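Local coordinates for hypothetical protein TT1662 (Thermus thermophilus, PDB 1UFO) that is probably a hydrolase of the alpha/beta hydrolase fold, its natural substrate not established, at residues A[80-85]-A[115-120]; A[175-180]-A[189-194]. All coordinates share one frame; numbering follows the deposited sequence.

Interaction 1: A[80-85]-A[115-120]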
loop_
_atom_site.group_PDB
_atom_site.type_symbol
_atom_site.label_atom_id
_atom_site.label_comp_id
_atom_site.label_asym_id
_atom_site.label_seq_id
_atom_site.Cartn_x
_atom_site.Cartn_y
_atom_site.Cartn_z
ATOM N N GLU A 80 30.506 -4.033 -12.202
ATOM C CA GLU A 80 30.779 -2.795 -11.472
ATOM C C GLU A 80 29.559 -2.300 -10.657
ATOM O O GLU A 80 29.701 -1.770 -9.513
ATOM C CB GLU A 80 31.258 -1.736 -12.471
ATOM C CG GLU A 80 32.708 -2.114 -12.874
ATOM C CD GLU A 80 33.341 -1.176 -13.905
ATOM O OE1 GLU A 80 34.380 -1.625 -14.479
ATOM O OE2 GLU A 80 32.831 -0.052 -14.134
ATOM N N VAL A 81 28.372 -2.536 -11.191
ATOM C CA VAL A 81 27.150 -2.114 -10.477
ATOM C C VAL A 81 27.052 -2.925 -9.185
ATOM O O VAL A 81 26.813 -2.347 -8.097
ATOM C CB VAL A 81 25.907 -2.369 -11.369
ATOM C CG1 VAL A 81 24.607 -2.332 -10.508
ATOM C CG2 VAL A 81 25.810 -1.301 -12.428
ATOM N N TYR A 82 27.265 -4.243 -9.232
ATOM C CA TYR A 82 27.108 -4.979 -7.974
ATOM C C TYR A 82 28.281 -4.875 -7.014
ATOM O O TYR A 82 28.131 -5.124 -5.792
ATOM C CB TYR A 82 26.687 -6.423 -8.233
ATOM C CG TYR A 82 25.262 -6.445 -8.730
ATOM C CD1 TYR A 82 24.959 -6.725 -10.055
ATOM C CD2 TYR A 82 24.222 -6.071 -7.888
ATOM C CE1 TYR A 82 23.666 -6.640 -10.529
ATOM C CE2 TYR A 82 22.887 -5.934 -8.363
ATOM C CZ TYR A 82 22.624 -6.220 -9.694
ATOM O OH TYR A 82 21.364 -5.904 -10.159
ATOM N N ARG A 83 29.450 -4.465 -7.527
ATOM C CA ARG A 83 30.555 -4.170 -6.595
ATOM C C ARG A 83 30.190 -2.851 -5.850
ATOM O O ARG A 83 30.411 -2.735 -4.619
ATOM C CB ARG A 83 31.852 -4.072 -7.409
ATOM C CG ARG A 83 33.039 -3.528 -6.590
ATOM C CD ARG A 83 33.198 -4.222 -5.202
ATOM N NE ARG A 83 33.298 -5.686 -5.282
ATOM C CZ ARG A 83 33.255 -6.510 -4.237
ATOM N NH1 ARG A 83 33.363 -7.831 -4.393
ATOM N NH2 ARG A 83 33.109 -6.046 -2.978
ATOM N N VAL A 84 29.636 -1.865 -6.556
ATOM C CA VAL A 84 29.102 -0.637 -5.839
ATOM C C VAL A 84 28.057 -1.125 -4.776
ATOM O O VAL A 84 28.130 -0.681 -3.615
ATOM C CB VAL A 84 28.351 0.286 -6.781
ATOM C CG1 VAL A 84 27.550 1.403 -5.958
ATOM C CG2 VAL A 84 29.357 1.044 -7.730
ATOM N N ALA A 85 27.149 -2.041 -5.123
ATOM C CA ALA A 85 26.145 -2.529 -4.144
ATOM C C ALA A 85 26.752 -3.207 -2.934
ATOM O O ALA A 85 26.334 -2.950 -1.797
ATOM C CB ALA A 85 25.200 -3.514 -4.827
ATOM N N GLY A 115 19.490 0.612 -4.297
ATOM C CA GLY A 115 19.434 0.715 -2.828
ATOM C C GLY A 115 18.439 -0.290 -2.195
ATOM O O GLY A 115 18.669 -0.740 -1.080
ATOM N N ALA A 116 17.387 -0.664 -2.954
ATOM C CA ALA A 116 16.428 -1.655 -2.457
ATOM C C ALA A 116 17.128 -3.018 -2.451
ATOM O O ALA A 116 16.935 -3.848 -1.523
ATOM C CB ALA A 116 15.202 -1.688 -3.372
ATOM N N PHE A 117 17.972 -3.267 -3.476
ATOM C CA PHE A 117 18.692 -4.538 -3.508
ATOM C C PHE A 117 19.688 -4.589 -2.349
ATOM O O PHE A 117 19.873 -5.642 -1.747
ATOM C CB PHE A 117 19.448 -4.666 -4.867
ATOM C CG PHE A 117 20.192 -5.961 -4.977
ATOM C CD1 PHE A 117 19.498 -7.154 -5.217
ATOM C CD2 PHE A 117 21.595 -5.989 -4.845
ATOM C CE1 PHE A 117 20.172 -8.362 -5.319
ATOM C CE2 PHE A 117 22.288 -7.190 -4.976
ATOM C CZ PHE A 117 21.568 -8.389 -5.205
ATOM N N VAL A 118 20.334 -3.443 -2.060
ATOM C CA VAL A 118 21.263 -3.390 -0.925
ATOM C C VAL A 118 20.506 -3.693 0.366
ATOM O O VAL A 118 21.040 -4.356 1.237
ATOM C CB VAL A 118 21.940 -2.010 -0.867
ATOM C CG1 VAL A 118 22.844 -1.886 0.463
ATOM C CG2 VAL A 118 22.844 -1.893 -2.077
ATOM N N ALA A 119 19.293 -3.144 0.533
ATOM C CA ALA A 119 18.480 -3.462 1.730
ATOM C C ALA A 119 18.310 -4.996 1.826
ATOM O O ALA A 119 18.391 -5.574 2.942
ATOM C CB ALA A 119 17.103 -2.715 1.619
ATOM N N HIS A 120 18.037 -5.649 0.698
ATOM C CA HIS A 120 17.928 -7.110 0.692
ATOM C C HIS A 120 19.242 -7.793 1.106
ATOM O O HIS A 120 19.213 -8.731 1.921
ATOM C CB HIS A 120 17.475 -7.550 -0.693
ATOM C CG HIS A 120 15.994 -7.533 -0.838
ATOM N ND1 HIS A 120 15.182 -8.563 -0.399
ATOM C CD2 HIS A 120 15.162 -6.615 -1.422
ATOM C CE1 HIS A 120 13.927 -8.284 -0.718
ATOM N NE2 HIS A 120 13.882 -7.108 -1.337
#

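Interaction 2: A[175-180]-A[189-194]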
loop_
_atom_site.group_PDB
_atom_site.type_symbol
_atom_site.label_atom_id
_atom_site.label_comp_id
_atom_site.label_asym_id
_atom_site.label_seq_id
_atom_site.Cartn_x
_atom_site.Cartn_y
_atom_site.Cartn_z
ATOM N N LEU A 175 8.661 -5.876 5.685
ATOM C CA LEU A 175 9.216 -5.478 4.408
ATOM C C LEU A 175 8.117 -5.135 3.442
ATOM O O LEU A 175 7.231 -5.941 3.174
ATOM C CB LEU A 175 10.070 -6.646 3.812
ATOM C CG LEU A 175 10.533 -6.543 2.339
ATOM C CD1 LEU A 175 11.422 -5.357 2.265
ATOM C CD2 LEU A 175 11.283 -7.759 1.947
ATOM N N LEU A 176 8.193 -3.915 2.910
ATOM C CA LEU A 176 7.177 -3.481 1.922
ATOM C C LEU A 176 7.852 -3.149 0.613
ATOM O O LEU A 176 8.779 -2.346 0.620
ATOM C CB LEU A 176 6.415 -2.200 2.405
ATOM C CG LEU A 176 5.593 -1.511 1.355
ATOM C CD1 LEU A 176 4.477 -2.537 0.946
ATOM C CD2 LEU A 176 4.973 -0.249 1.953
ATOM N N HIS A 177 7.435 -3.794 -0.477
ATOM C CA HIS A 177 7.978 -3.463 -1.805
ATOM C C HIS A 177 6.950 -2.508 -2.436
ATOM O O HIS A 177 5.745 -2.770 -2.425
ATOM C CB HIS A 177 8.149 -4.706 -2.690
ATOM C CG HIS A 177 9.543 -5.198 -2.782
ATOM N ND1 HIS A 177 10.444 -4.695 -3.710
ATOM C CD2 HIS A 177 10.251 -6.105 -2.034
ATOM C CE1 HIS A 177 11.629 -5.285 -3.530
ATOM N NE2 HIS A 177 11.528 -6.129 -2.511
ATOM N N LEU A 178 7.430 -1.361 -2.945
ATOM C CA LEU A 178 6.539 -0.380 -3.574
ATOM C C LEU A 178 7.019 -0.312 -5.029
ATOM O O LEU A 178 8.229 -0.168 -5.291
ATOM C CB LEU A 178 6.686 1.025 -2.919
ATOM C CG LEU A 178 6.374 0.921 -1.418
ATOM C CD1 LEU A 178 7.675 0.855 -0.554
ATOM C CD2 LEU A 178 5.566 2.212 -1.022
ATOM N N HIS A 179 6.096 -0.439 -5.992
ATOM C CA HIS A 179 6.519 -0.513 -7.396
ATOM C C HIS A 179 5.502 0.109 -8.333
ATOM O O HIS A 179 4.353 0.314 -7.970
ATOM C CB HIS A 179 6.571 -2.004 -7.779
ATOM C CG HIS A 179 7.738 -2.399 -8.622
ATOM N ND1 HIS A 179 8.968 -2.719 -8.059
ATOM C CD2 HIS A 179 7.893 -2.531 -9.973
ATOM C CE1 HIS A 179 9.835 -3.013 -9.017
ATOM N NE2 HIS A 179 9.206 -2.912 -10.197
ATOM N N GLY A 180 5.987 0.419 -9.540
ATOM C CA GLY A 180 5.092 0.957 -10.580
ATOM C C GLY A 180 4.833 -0.162 -11.570
ATOM O O GLY A 180 5.734 -0.885 -11.988
ATOM N N ALA A 189 7.552 -8.167 -12.637
ATOM C CA ALA A 189 7.699 -9.574 -12.327
ATOM C C ALA A 189 8.913 -9.896 -11.432
ATOM O O ALA A 189 8.851 -10.886 -10.712
ATOM C CB ALA A 189 7.791 -10.375 -13.658
ATOM N N ARG A 190 9.959 -9.079 -11.494
ATOM C CA ARG A 190 11.156 -9.320 -10.622
ATOM C C ARG A 190 10.761 -9.046 -9.158
ATOM O O ARG A 190 11.261 -9.687 -8.214
ATOM C CB ARG A 190 12.334 -8.403 -11.006
ATOM C CG ARG A 190 12.809 -8.723 -12.447
ATOM C CD ARG A 190 13.186 -10.155 -12.580
ATOM N NE ARG A 190 14.562 -10.290 -12.235
ATOM C CZ ARG A 190 15.250 -11.401 -12.342
ATOM N NH1 ARG A 190 16.505 -11.372 -11.958
ATOM N NH2 ARG A 190 14.715 -12.493 -12.868
HETATM N N MSE A 191 9.955 -8.011 -8.923
HETATM C CA MSE A 191 9.501 -7.728 -7.584
HETATM C C MSE A 191 8.589 -8.848 -7.123
HETATM O O MSE A 191 8.685 -9.330 -6.032
HETATM C CB MSE A 191 8.751 -6.396 -7.564
HETATM C CG MSE A 191 8.229 -6.018 -6.124
HETATM SE SE MSE A 191 6.523 -6.816 -5.666
HETATM C CE MSE A 191 5.710 -5.354 -6.381
ATOM N N GLU A 192 7.736 -9.351 -8.023
ATOM C CA GLU A 192 6.835 -10.437 -7.591
ATOM C C GLU A 192 7.663 -11.752 -7.264
ATOM O O GLU A 192 7.338 -12.464 -6.291
ATOM C CB GLU A 192 5.818 -10.679 -8.745
ATOM C CG GLU A 192 4.773 -9.553 -8.788
ATOM C CD GLU A 192 3.854 -9.536 -10.082
ATOM O OE1 GLU A 192 4.314 -9.849 -11.240
ATOM O OE2 GLU A 192 2.662 -9.168 -9.975
ATOM N N LYS A 193 8.703 -11.977 -8.058
ATOM C CA LYS A 193 9.585 -13.148 -7.877
ATOM C C LYS A 193 10.285 -12.994 -6.529
ATOM O O LYS A 193 10.516 -13.976 -5.802
ATOM C CB LYS A 193 10.620 -13.179 -8.966
ATOM C CG LYS A 193 11.627 -14.310 -8.946
ATOM C CD LYS A 193 12.607 -13.946 -10.016
ATOM C CE LYS A 193 13.937 -14.558 -9.857
ATOM N NZ LYS A 193 13.820 -15.983 -10.266
ATOM N N THR A 194 10.602 -11.735 -6.185
ATOM C CA THR A 194 11.226 -11.547 -4.856
ATOM C C THR A 194 10.283 -11.976 -3.712
ATOM O O THR A 194 10.628 -12.718 -2.770
ATOM C CB THR A 194 11.578 -10.042 -4.695
ATOM O OG1 THR A 194 12.561 -9.713 -5.651
ATOM C CG2 THR A 194 12.150 -9.713 -3.309
#

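Interaction 1: A[80-85]-A[115-120]
Tyr82 drives the edge of its ring at the face of Phe117 in an offset edge-to-face stack, the centroids 5.2 Å apart and the planes at 67°. The atoms that meet lie on one flank of each ring, Tyr82 CE2 standing 3.7 Å from Phe117 CE2. Phe117 reaches out because its CG is anti to the backbone N (chi1 -179°), which carries the ring off helix 114-124 toward helix 77-103. Next to the rings, small residues meet: Ala85 CB sits at the edge of the Phe117 ring and also 4.0 Å from Val118 CG2, and its small methyl suits a place where Ala85 CA comes within 5.9 Å of Val118 CA. The segment axes stay 10.4 Å apart at their closest and cross at -56°, a separation spanned on one part of the interface by the two rings and on another by Ala85 and Val118. Farther out, Tyr82 OH hydrogen-bonds to the backbone N of Met142, which anchors the far end of the ring, while Leu158 of helix 153-160 packs on both aromatics. Gly115 is the last glycine of what is probably the nucleophile elbow (GxSxG, Gly111 to Gly115), so helix 77-103 here packs on the helix leaving the elbow of an alpha/beta hydrolase fold.

Interaction 2: A[175-180]-A[189-194]
His177 and His179 face helix 188-198 from a strand that runs almost antiparallel to it, the segment axes at 163° and 9.7 Å apart at their closest. This is the first half of a beta-alpha-beta unit, strand 175-180, helix 188-198 and strand 207-212, in the alpha/beta hydrolase sheet. Two residues apart on the strand, the histidines point to the same side, and the selenomethionine Met191 fits against both. With chi1 at -180° the Met191 side chain extends away from its own backbone N, and bends at chi2 and chi3 lay it along the two histidines. Met191 CB lies over one face of the His179 ring, 4.0 Å from its centroid, a CH-pi contact. One carbon on, Met191 CG approaches His177 ND1 to 3.5 Å, obliquely to the ring, and the terminal CE rests 3.7 Å from His179 CB. A long, flexible, apolar chain suits this place, since it can follow two rings at once. The polar ends of the histidines turn to other partners: His179 NE2 bonds to the carbonyl O of Val186, and His177 NE2 pairs with His120. Beside that nitrogen lies Thr194, whose CG2 is 3.7 Å from His177 NE2, while its hydroxyl turns back to its own helix and also bonds with Ser138 OG and Gly139 N. A glycine in place of Thr194 would probably open a gap beside His177 and leave Ser138 and Gly139 without this hydroxyl partner. Thr194 OG1 donates to Arg190 O at 2.9 Å, reaching that oxygen from the opposite face of its carbonyl plane to Thr194 N.

How the interactions relate
His120 joins the two contacts, whose centres lie 16 Å apart. It takes no part in the helix packing of interaction 1, yet its NE2 lies 2.8 Å from His177 NE2 of interaction 2, a probable hydrogen bond, and its CE1 packs 3.5 Å from Thr194 CG2. Tyr170 OH bonds to its ND1, so both ring nitrogens of His120 have partners. Both interactions border the likely catalytic centre, a Ser-His-Asp triad inferred as Ser113, His217 and Asp183: Phe117 of interaction 1 lies near it without touching, whereas His179 of interaction 2 touches it. Helix 114-124, which leaves the probable elbow, thus meets strand 175-180 through the His120 side chain.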